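Local coordinates for protein citrate synthase (Thermotoga maritima, PDB 2P2W) that probably catalyses the condensation of oxaloacetate with acetyl-CoA and water to give citrate and CoA, a step of the tricarboxylic acid cycle, at residues Y82-P85 with K86-Y90; L26-G30 with I31-E35; E233-Q236 with K237-E241; E216-P219 with P220-E224. One frame throughout, in Å; residues are numbered along the deposited sequence.

From the N terminus, interaction 2 comes first. It closes the hairpin of strands 25-28 and 31-32 and leads into helix 33-39. Interaction 1 follows in the loop that joins helix 75-81 to helix 90-98. Interaction 4 then lies within helix 214-225, and interaction 3 within the next helix, 231-241. The four are in series; none nests in or crosses another. Interactions 1 and 2 both touch the second subunit, but their centres are about 37 Å apart. Interactions 1 and 4 meet where His89 NE2 probably hydrogen-bonds Glu216 OE1. Interactions 3 and 4 meet directly, with Phe234 packed on Met221 and Glu224.

Interaction 1 (Y82-P85 with K86-Y90); sequences YHLP and KNLHY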
loop_
_atom_site.group_PDB
_atom_site.type_symbol
_atom_site.label_atom_id
_atom_site.label_comp_id
_atom_site.label_asym_id
_atom_site.label_seq_id
_atom_site.Cartn_x
_atom_site.Cartn_y
_atom_site.Cartn_z
ATOM N N TYR A 82 11.031 13.948 -17.442
ATOM C CA TYR A 82 11.802 15.184 -17.590
ATOM C C TYR A 82 11.171 16.406 -16.885
ATOM O O TYR A 82 11.672 17.523 -16.962
ATOM C CB TYR A 82 12.017 15.460 -19.086
ATOM C CG TYR A 82 13.153 14.629 -19.589
ATOM C CD1 TYR A 82 14.464 14.970 -19.269
ATOM C CD2 TYR A 82 12.909 13.483 -20.351
ATOM C CE1 TYR A 82 15.522 14.167 -19.686
ATOM C CE2 TYR A 82 13.965 12.682 -20.774
ATOM C CZ TYR A 82 15.268 13.022 -20.445
ATOM O OH TYR A 82 16.325 12.224 -20.847
ATOM N N HIS A 83 10.022 16.181 -16.199
ATOM C CA HIS A 83 9.399 17.278 -15.452
ATOM C C HIS A 83 9.375 16.980 -13.938
ATOM O O HIS A 83 8.764 17.686 -13.148
ATOM C CB HIS A 83 7.961 17.486 -15.959
ATOM C CG HIS A 83 7.960 18.017 -17.380
ATOM N ND1 HIS A 83 7.778 17.218 -18.464
ATOM C CD2 HIS A 83 8.122 19.339 -17.824
ATOM C CE1 HIS A 83 7.857 18.045 -19.531
ATOM N NE2 HIS A 83 8.063 19.321 -19.179
ATOM N N LEU A 84 10.031 15.852 -13.562
ATOM C CA LEU A 84 10.082 15.463 -12.142
ATOM C C LEU A 84 11.283 16.101 -11.435
ATOM O O LEU A 84 12.281 16.456 -12.049
ATOM C CB LEU A 84 10.292 13.955 -12.048
ATOM C CG LEU A 84 9.115 13.063 -12.456
ATOM C CD1 LEU A 84 9.512 11.595 -12.348
ATOM C CD2 LEU A 84 7.879 13.243 -11.567
ATOM N N PRO A 85 11.180 16.254 -10.107
ATOM C CA PRO A 85 12.298 16.830 -9.358
ATOM C C PRO A 85 13.429 15.813 -9.501
ATOM O O PRO A 85 13.169 14.635 -9.746
ATOM C CB PRO A 85 11.760 16.891 -7.930
ATOM C CG PRO A 85 10.291 17.080 -8.131
ATOM C CD PRO A 85 9.986 16.120 -9.255
ATOM N N LYS A 86 14.673 16.253 -9.348
ATOM C CA LYS A 86 15.812 15.354 -9.484
ATOM C C LYS A 86 16.322 14.811 -8.153
ATOM O O LYS A 86 17.389 14.200 -8.094
ATOM C CB LYS A 86 16.955 16.071 -10.209
ATOM C CG LYS A 86 16.642 16.434 -11.653
ATOM C CD LYS A 86 17.804 17.182 -12.285
ATOM C CE LYS A 86 17.589 17.383 -13.775
ATOM N NZ LYS A 86 16.333 18.130 -14.056
ATOM N N ASN A 87 15.559 15.014 -7.087
ATOM C CA ASN A 87 15.993 14.546 -5.777
ATOM C C ASN A 87 14.996 13.614 -5.102
ATOM O O ASN A 87 14.908 13.583 -3.877
ATOM C CB ASN A 87 16.253 15.748 -4.870
ATOM C CG ASN A 87 14.981 16.485 -4.515
ATOM O OD1 ASN A 87 14.121 16.704 -5.367
ATOM N ND2 ASN A 87 14.856 16.875 -3.252
ATOM N N LEU A 88 14.245 12.859 -5.895
ATOM C CA LEU A 88 13.264 11.932 -5.340
ATOM C C LEU A 88 13.918 10.633 -4.879
ATOM O O LEU A 88 14.975 10.249 -5.379
ATOM C CB LEU A 88 12.196 11.599 -6.388
ATOM C CG LEU A 88 11.370 12.747 -6.964
ATOM C CD1 LEU A 88 10.481 12.220 -8.088
ATOM C CD2 LEU A 88 10.535 13.379 -5.861
ATOM N N HIS A 89 13.285 9.963 -3.920
ATOM C CA HIS A 89 13.779 8.679 -3.432
ATOM C C HIS A 89 13.332 7.681 -4.505
ATOM O O HIS A 89 12.219 7.784 -5.031
ATOM C CB HIS A 89 13.143 8.346 -2.077
ATOM C CG HIS A 89 13.683 7.100 -1.437
ATOM N ND1 HIS A 89 13.310 5.834 -1.838
ATOM C CD2 HIS A 89 14.560 6.928 -0.417
ATOM C CE1 HIS A 89 13.929 4.937 -1.090
ATOM N NE2 HIS A 89 14.693 5.574 -0.221
ATOM N N TYR A 90 14.189 6.722 -4.838
ATOM C CA TYR A 90 13.854 5.752 -5.880
ATOM C C TYR A 90 12.582 4.931 -5.667
ATOM O O TYR A 90 11.900 4.594 -6.636
ATOM C CB TYR A 90 15.059 4.845 -6.142
ATOM C CG TYR A 90 16.135 5.557 -6.928
ATOM C CD1 TYR A 90 16.086 5.608 -8.322
ATOM C CD2 TYR A 90 17.162 6.248 -6.280
ATOM C CE1 TYR A 90 17.029 6.329 -9.053
ATOM C CE2 TYR A 90 18.110 6.976 -7.003
ATOM C CZ TYR A 90 18.034 7.010 -8.390
ATOM O OH TYR A 90 18.952 7.739 -9.113
#
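Pro85 O and Leu88 N, at the two ends of a bend, share one partner: Tyr129 OH of helix 110-133 donates to Pro85 O and accepts from Leu88 N. A single tyrosine oxygen thus bridges the bend. Leu88 CG lies 3.8 Å from Pro85 O, a van der Waals contact. Tyr132 OH, on the same helix as Tyr129, hydrogen-bonds Leu84 O. The apolar contacts centre on Leu88. Its CG stands anti to the carbonyl carbon (chi1 -59°), which carries CD1 back along the chain. There Leu88 CD1 lies 4.1 Å from Pro85 CD and 4.3 Å from Leu84 CB. Leu84 and Leu88 also both rest on helix 90-98, and on the second subunit they pack against Ile80 and His101 respectively. Asn87 approaches the proline with its amide oxygen. Its chi1 of 68° sets CG between the backbone N and the carbonyl carbon, and Asn87 OD1 comes to 3.5 Å from Pro85 CB. His89 occupies the N-cap of helix 90-98, and its ND1 bonds Ile91 N. The chemistry implies an irregular connection between two helices, held by the hydroxyls of Tyr129 and Tyr132 and by a small apolar cluster, with no hydrogen bond running between 82-85 and 86-90.

Interaction 2 (L26-G30 with I31-E35); sequences LYYRG and IPVEE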
loop_
_atom_site.group_PDB
_atom_site.type_symbol
_atom_site.label_atom_id
_atom_site.label_comp_id
_atom_site.label_asym_id
_atom_site.label_seq_id
_atom_site.Cartn_x
_atom_site.Cartn_y
_atom_site.Cartn_z
ATOM N N LEU A 26 15.960 -21.281 3.797
ATOM C CA LEU A 26 14.955 -20.656 2.939
ATOM C C LEU A 26 14.891 -21.445 1.642
ATOM O O LEU A 26 15.924 -21.780 1.063
ATOM C CB LEU A 26 15.337 -19.201 2.640
ATOM C CG LEU A 26 14.410 -18.430 1.695
ATOM C CD1 LEU A 26 13.024 -18.296 2.324
ATOM C CD2 LEU A 26 15.006 -17.054 1.415
ATOM N N TYR A 27 13.676 -21.735 1.187
ATOM C CA TYR A 27 13.484 -22.505 -0.036
ATOM C C TYR A 27 12.457 -21.852 -0.955
ATOM O O TYR A 27 11.463 -21.306 -0.487
ATOM C CB TYR A 27 12.983 -23.916 0.304
ATOM C CG TYR A 27 13.787 -24.638 1.361
ATOM C CD1 TYR A 27 13.508 -24.457 2.714
ATOM C CD2 TYR A 27 14.825 -25.498 1.011
ATOM C CE1 TYR A 27 14.240 -25.113 3.696
ATOM C CE2 TYR A 27 15.567 -26.164 1.987
ATOM C CZ TYR A 27 15.267 -25.967 3.325
ATOM O OH TYR A 27 15.982 -26.631 4.292
ATOM N N TYR A 28 12.712 -21.906 -2.259
ATOM C CA TYR A 28 11.775 -21.388 -3.251
ATOM C C TYR A 28 11.173 -22.646 -3.871
ATOM O O TYR A 28 11.879 -23.412 -4.534
ATOM C CB TYR A 28 12.493 -20.596 -4.345
ATOM C CG TYR A 28 13.026 -19.237 -3.934
ATOM C CD1 TYR A 28 12.818 -18.726 -2.649
ATOM C CD2 TYR A 28 13.735 -18.455 -4.849
ATOM C CE1 TYR A 28 13.309 -17.458 -2.287
ATOM C CE2 TYR A 28 14.225 -17.201 -4.502
ATOM C CZ TYR A 28 14.010 -16.708 -3.222
ATOM O OH TYR A 28 14.510 -15.469 -2.887
ATOM N N ARG A 29 9.882 -22.861 -3.647
ATOM C CA ARG A 29 9.200 -24.042 -4.167
ATOM C C ARG A 29 10.031 -25.320 -3.997
ATOM O O ARG A 29 10.151 -26.129 -4.923
ATOM C CB ARG A 29 8.823 -23.837 -5.642
ATOM C CG ARG A 29 7.711 -22.803 -5.851
ATOM C CD ARG A 29 7.304 -22.697 -7.317
ATOM N NE ARG A 29 6.431 -21.554 -7.584
ATOM C CZ ARG A 29 5.150 -21.478 -7.232
ATOM N NH1 ARG A 29 4.571 -22.484 -6.587
ATOM N NH2 ARG A 29 4.442 -20.397 -7.536
ATOM N N GLY A 30 10.616 -25.488 -2.813
ATOM C CA GLY A 30 11.392 -26.687 -2.524
ATOM C C GLY A 30 12.900 -26.657 -2.734
ATOM O O GLY A 30 13.615 -27.525 -2.219
ATOM N N ILE A 31 13.394 -25.679 -3.481
ATOM C CA ILE A 31 14.825 -25.584 -3.743
ATOM C C ILE A 31 15.493 -24.559 -2.829
ATOM O O ILE A 31 15.002 -23.436 -2.673
ATOM C CB ILE A 31 15.096 -25.187 -5.216
ATOM C CG1 ILE A 31 14.455 -26.210 -6.158
ATOM C CG2 ILE A 31 16.598 -25.111 -5.474
ATOM C CD1 ILE A 31 14.701 -25.925 -7.637
ATOM N N PRO A 32 16.627 -24.933 -2.211
ATOM C CA PRO A 32 17.350 -24.025 -1.314
ATOM C C PRO A 32 17.713 -22.743 -2.061
ATOM O O PRO A 32 18.208 -22.796 -3.186
ATOM C CB PRO A 32 18.588 -24.834 -0.925
ATOM C CG PRO A 32 18.102 -26.250 -1.004
ATOM C CD PRO A 32 17.302 -26.240 -2.286
ATOM N N VAL A 33 17.469 -21.595 -1.435
ATOM C CA VAL A 33 17.758 -20.313 -2.069
ATOM C C VAL A 33 19.224 -20.139 -2.486
ATOM O O VAL A 33 19.504 -19.524 -3.519
ATOM C CB VAL A 33 17.344 -19.132 -1.151
ATOM C CG1 VAL A 33 18.270 -19.056 0.057
ATOM C CG2 VAL A 33 17.355 -17.825 -1.940
ATOM N N GLU A 34 20.160 -20.670 -1.699
ATOM C CA GLU A 34 21.574 -20.529 -2.053
ATOM C C GLU A 34 21.932 -21.323 -3.305
ATOM O O GLU A 34 22.851 -20.959 -4.031
ATOM C CB GLU A 34 22.494 -20.938 -0.893
ATOM C CG GLU A 34 22.059 -22.154 -0.130
ATOM C CD GLU A 34 21.057 -21.813 0.957
ATOM O OE1 GLU A 34 21.464 -21.230 1.993
ATOM O OE2 GLU A 34 19.867 -22.116 0.769
ATOM N N GLU A 35 21.216 -22.411 -3.559
ATOM C CA GLU A 35 21.485 -23.190 -4.759
ATOM C C GLU A 35 21.139 -22.337 -5.977
ATOM O O GLU A 35 21.900 -22.265 -6.945
ATOM C CB GLU A 35 20.647 -24.465 -4.777
ATOM C CG GLU A 35 21.344 -25.666 -4.193
ATOM C CD GLU A 35 21.281 -26.853 -5.128
ATOM O OE1 GLU A 35 20.296 -27.620 -5.047
ATOM O OE2 GLU A 35 22.213 -27.011 -5.948
HETATM O O HOH W 1 18.321 -22.392 2.664
#
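Leu26-Glu35 forms a tight beta hairpin that runs straight into a helix, at the edge of a small three-stranded antiparallel sheet. The turn from Tyr28 to Ile31 is type I', with Arg29 and Gly30 at its corners. Gly30 adopts backbone angles at which a side chain would jam against the preceding carbonyl. Tyr28 and Ile31 are the hydrogen-bonded pair: Tyr28 N bonds Ile31 O at 2.8 Å, and Ile31 N bonds Tyr28 O in return. In the second bond the donor stands well above the carbonyl plane, 54° out of it. Tyr27 and Pro32 are the non-hydrogen-bonded pair, and Pro32 CG lies 3.9 Å from Tyr27 CD2. Past Pro32, the N-cap of helix 33-39, Val33 N bonds Leu26 O at 2.9 Å. With chi1 at 70°, Val33 turns CG1 to Leu26 and CG2, anti to the backbone N, to the Tyr28 ring. Val33 CG1 lies 3.9 Å from Leu26 CB. Its CG2 makes a CH-pi contact over one face of the Tyr28 ring, 4.2 Å from the centroid. Tyr28 OH bonds Ile171 O and Glu175 N. A leucine in place of Tyr28 would probably leave Ile171 O and Glu175 N without this partner and deprive Val33 CG2 of its ring face. The side chain of Leu26 is about 8 Å from that of His250, a predicted active-site residue. At the open end of the hairpin, a water accepts from Leu26 N at 2.8 Å and donates to Glu34 OE2 at 2.5 Å.

Interaction 3 (E233-Q236 with K237-E241); sequences EFVQ and KCLKE
Cys238 sets its sulfur over one face of the Phe234 ring, one helical turn on. SG lies 3.5 Å above the ring plane and is displaced toward the rim, nearest CE2 and CZ. The distance from Cys238 SG to the Phe234 ring centroid is 3.9 Å. This is a sulfur-aromatic contact. The Phe234 ring is brought into position by a first torsion of 177°, with CG anti to the backbone N. The sulfur answers from chi1 -80°, on the side of its own backbone N. One residue further along, Leu239 CG sits 3.3 Å from Val235 O, and Leu239 CD1 lies 4.0 Å from Gln236 NE2. That amide nitrogen has its polar partner in Tyr286 OH. Four successive backbone bonds of the alpha-helical i to i+4 kind fix the spacing of these pairs, among them Cys238 N to Phe234 O at 3.0 Å and Leu239 N to Val235 O at 3.0 Å. Further out, Phe234 packs on Met221, Glu224 and Ile225 of helix 214-225, while Val235 faces helix 275-289. Replacing Phe234 by an alanine would probably open a gap beside helix 214-225 and strip the Cys238 sulfur of its aromatic partner. The helix is therefore two-sided: ring, sulfur and aliphatic groups are buried, while Glu233, Lys237, Lys240 and Glu241 lie on the exposed side.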
loop_
_atom_site.group_PDB
_atom_site.type_symbol
_atom_site.label_atom_id
_atom_site.label_comp_id
_atom_site.label_asym_id
_atom_site.label_seq_id
_atom_site.Cartn_x
_atom_site.Cartn_y
_atom_site.Cartn_z
ATOM N N GLU A 233 31.516 -0.524 22.285
ATOM C CA GLU A 233 30.931 0.680 22.870
ATOM C C GLU A 233 29.608 1.075 22.214
ATOM O O GLU A 233 28.664 1.492 22.891
ATOM C CB GLU A 233 31.917 1.842 22.759
ATOM C CG GLU A 233 31.440 3.124 23.424
ATOM C CD GLU A 233 32.565 4.117 23.640
ATOM O OE1 GLU A 233 33.745 3.712 23.545
ATOM O OE2 GLU A 233 32.272 5.305 23.906
ATOM N N PHE A 234 29.545 0.960 20.893
ATOM C CA PHE A 234 28.336 1.313 20.162
ATOM C C PHE A 234 27.179 0.386 20.523
ATOM O O PHE A 234 26.055 0.841 20.749
ATOM C CB PHE A 234 28.584 1.236 18.657
ATOM C CG PHE A 234 27.366 1.521 17.830
ATOM C CD1 PHE A 234 26.913 2.826 17.659
ATOM C CD2 PHE A 234 26.661 0.480 17.233
ATOM C CE1 PHE A 234 25.773 3.090 16.902
ATOM C CE2 PHE A 234 25.520 0.732 16.475
ATOM C CZ PHE A 234 25.075 2.040 16.309
ATOM N N VAL A 235 27.456 -0.914 20.563
ATOM C CA VAL A 235 26.426 -1.896 20.889
ATOM C C VAL A 235 25.885 -1.683 22.302
ATOM O O VAL A 235 24.672 -1.678 22.510
ATOM C CB VAL A 235 26.965 -3.342 20.753
ATOM C CG1 VAL A 235 25.929 -4.341 21.252
ATOM C CG2 VAL A 235 27.303 -3.630 19.293
ATOM N N GLN A 236 26.781 -1.498 23.267
ATOM C CA GLN A 236 26.359 -1.278 24.647
ATOM C C GLN A 236 25.490 -0.030 24.753
ATOM O O GLN A 236 24.502 -0.011 25.491
ATOM C CB GLN A 236 27.576 -1.157 25.567
ATOM C CG GLN A 236 28.262 -2.484 25.837
ATOM C CD GLN A 236 27.293 -3.545 26.343
ATOM O OE1 GLN A 236 26.500 -3.293 27.251
ATOM N NE2 GLN A 236 27.360 -4.738 25.762
ATOM N N LYS A 237 25.864 1.007 24.008
ATOM C CA LYS A 237 25.118 2.258 23.985
ATOM C C LYS A 237 23.713 2.011 23.446
ATOM O O LYS A 237 22.733 2.538 23.971
ATOM C CB LYS A 237 25.833 3.281 23.097
ATOM C CG LYS A 237 25.003 4.514 22.757
ATOM C CD LYS A 237 25.606 5.272 21.581
ATOM C CE LYS A 237 25.324 6.762 21.668
ATOM N NZ LYS A 237 25.401 7.420 20.330
ATOM N N CYS A 238 23.624 1.211 22.385
ATOM C CA CYS A 238 22.337 0.889 21.778
ATOM C C CYS A 238 21.426 0.153 22.756
ATOM O O CYS A 238 20.223 0.412 22.813
ATOM C CB CYS A 238 22.545 0.042 20.521
ATOM S SG CYS A 238 23.017 1.009 19.064
ATOM N N LEU A 239 22.000 -0.763 23.526
ATOM C CA LEU A 239 21.219 -1.521 24.494
ATOM C C LEU A 239 20.645 -0.597 25.567
ATOM O O LEU A 239 19.479 -0.719 25.945
ATOM C CB LEU A 239 22.088 -2.605 25.139
ATOM C CG LEU A 239 22.618 -3.660 24.164
ATOM C CD1 LEU A 239 23.460 -4.685 24.915
ATOM C CD2 LEU A 239 21.447 -4.339 23.461
ATOM N N LYS A 240 21.467 0.332 26.044
ATOM C CA LYS A 240 21.042 1.280 27.070
ATOM C C LYS A 240 19.940 2.212 26.566
ATOM O O LYS A 240 18.967 2.473 27.275
ATOM C CB LYS A 240 22.233 2.117 27.541
ATOM C CG LYS A 240 21.838 3.415 28.230
ATOM C CD LYS A 240 22.957 4.443 28.160
ATOM C CE LYS A 240 22.411 5.840 27.894
ATOM N NZ LYS A 240 23.397 6.697 27.170
ATOM N N GLU A 241 20.098 2.710 25.343
ATOM C CA GLU A 241 19.122 3.625 24.757
ATOM C C GLU A 241 17.956 2.887 24.116
ATOM O O GLU A 241 16.998 3.511 23.661
ATOM C CB GLU A 241 19.782 4.493 23.685
ATOM C CG GLU A 241 20.849 5.432 24.200
ATOM C CD GLU A 241 21.610 6.099 23.074
ATOM O OE1 GLU A 241 21.477 5.642 21.918
ATOM O OE2 GLU A 241 22.346 7.068 23.344
#

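Interaction 4 (E216-P219 with P220-E224); sequences EKVP and PMLEE
Leu222 climbs back along its own helix toward Val218. Its CB lies 3.5 Å from Val218 O and from Pro219 O. Its CG is closer still to Val218 O, at 3.2 Å. The torsion chi1 of -64° puts CG beside the backbone N, and from there CD1 reaches Val218 CG1 at 3.6 Å. Leu222 also packs on helix 275-289 and on Val305 of helix 299-309. In the backbone, Leu222 N bonds Val218 O at 2.8 Å, with the donor nearly along the C=O axis. Glu223 N to Pro219 O is the next bond, at 3.0 Å. The rings of Pro219 and Pro220 run alongside each other, tightly: Pro219 CB is 3.3 Å from Pro220 CD. Neither proline has an N-H to give, so the helix is kinked here. The ring of Pro220 fills the place of a donor: its CG and CD both lie 3.3 Å from Glu216 O. Glu223 OE2 forms a salt bridge with Arg314, beyond the helix. The side chain of Val218 is about 5 Å from that of Asp300, a predicted active-site residue. This is a proline-kinked alpha helix, here packed against helix 299-309 beside the probable active site of a citrate synthase.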
loop_
_atom_site.group_PDB
_atom_site.type_symbol
_atom_site.label_atom_id
_atom_site.label_comp_id
_atom_site.label_asym_id
_atom_site.label_seq_id
_atom_site.Cartn_x
_atom_site.Cartn_y
_atom_site.Cartn_z
ATOM N N GLU A 216 19.242 0.940 3.811
ATOM C CA GLU A 216 19.756 2.289 3.586
ATOM C C GLU A 216 20.300 2.889 4.882
ATOM O O GLU A 216 21.083 3.837 4.855
ATOM C CB GLU A 216 18.660 3.192 3.014
ATOM C CG GLU A 216 17.982 2.608 1.781
ATOM C CD GLU A 216 17.079 3.597 1.067
ATOM O OE1 GLU A 216 16.753 4.650 1.661
ATOM O OE2 GLU A 216 16.689 3.305 -0.089
ATOM N N LYS A 217 19.887 2.331 6.016
ATOM C CA LYS A 217 20.355 2.823 7.313
ATOM C C LYS A 217 21.662 2.179 7.768
ATOM O O LYS A 217 22.355 2.652 8.653
ATOM C CB LYS A 217 19.264 2.547 8.360
ATOM C CG LYS A 217 18.191 3.645 8.381
ATOM C CD LYS A 217 18.233 4.530 9.631
ATOM C CE LYS A 217 17.241 5.698 9.559
ATOM N NZ LYS A 217 17.890 6.908 10.062
ATOM N N VAL A 218 21.985 1.012 7.174
ATOM C CA VAL A 218 23.180 0.319 7.637
ATOM C C VAL A 218 24.493 1.074 7.368
ATOM O O VAL A 218 25.320 1.263 8.254
ATOM C CB VAL A 218 23.195 -1.119 7.120
ATOM C CG1 VAL A 218 24.592 -1.717 7.308
ATOM C CG2 VAL A 218 22.197 -1.956 7.915
ATOM N N PRO A 219 24.736 1.476 6.117
ATOM C CA PRO A 219 25.950 2.216 5.808
ATOM C C PRO A 219 26.237 3.375 6.792
ATOM O O PRO A 219 27.323 3.505 7.337
ATOM C CB PRO A 219 25.838 2.662 4.351
ATOM C CG PRO A 219 25.010 1.581 3.668
ATOM C CD PRO A 219 24.014 1.213 4.866
ATOM N N PRO A 220 25.239 4.243 7.035
ATOM C CA PRO A 220 25.420 5.374 7.959
ATOM C C PRO A 220 25.689 4.904 9.394
ATOM O O PRO A 220 26.433 5.543 10.155
ATOM C CB PRO A 220 24.094 6.130 7.854
ATOM C CG PRO A 220 23.136 5.476 6.895
ATOM C CD PRO A 220 23.900 4.279 6.424
ATOM N N MET A 221 25.068 3.790 9.763
ATOM C CA MET A 221 25.251 3.236 11.098
ATOM C C MET A 221 26.679 2.723 11.226
ATOM O O MET A 221 27.343 2.948 12.239
ATOM C CB MET A 221 24.273 2.088 11.340
ATOM C CG MET A 221 24.445 1.425 12.694
ATOM S SD MET A 221 23.670 -0.197 12.767
ATOM C CE MET A 221 24.769 -1.146 11.736
ATOM N N LEU A 222 27.146 2.032 10.191
ATOM C CA LEU A 222 28.505 1.501 10.189
ATOM C C LEU A 222 29.510 2.646 10.307
ATOM O O LEU A 222 30.502 2.548 11.031
ATOM C CB LEU A 222 28.754 0.702 8.901
ATOM C CG LEU A 222 27.888 -0.555 8.740
ATOM C CD1 LEU A 222 28.144 -1.204 7.380
ATOM C CD2 LEU A 222 28.192 -1.527 9.873
ATOM N N GLU A 223 29.247 3.741 9.598
ATOM C CA GLU A 223 30.136 4.894 9.638
ATOM C C GLU A 223 30.069 5.574 11.001
ATOM O O GLU A 223 31.076 6.097 11.496
ATOM C CB GLU A 223 29.782 5.851 8.491
ATOM C CG GLU A 223 30.323 5.314 7.162
ATOM C CD GLU A 223 29.621 5.836 5.915
ATOM O OE1 GLU A 223 28.570 6.492 6.031
ATOM O OE2 GLU A 223 30.121 5.550 4.806
ATOM N N GLU A 224 28.890 5.537 11.620
ATOM C CA GLU A 224 28.702 6.127 12.939
ATOM C C GLU A 224 29.575 5.364 13.932
ATOM O O GLU A 224 30.155 5.950 14.847
ATOM C CB GLU A 224 27.235 6.023 13.363
ATOM C CG GLU A 224 26.886 6.876 14.565
ATOM C CD GLU A 224 25.502 6.573 15.116
ATOM O OE1 GLU A 224 24.582 6.313 14.312
ATOM O OE2 GLU A 224 25.337 6.609 16.351
#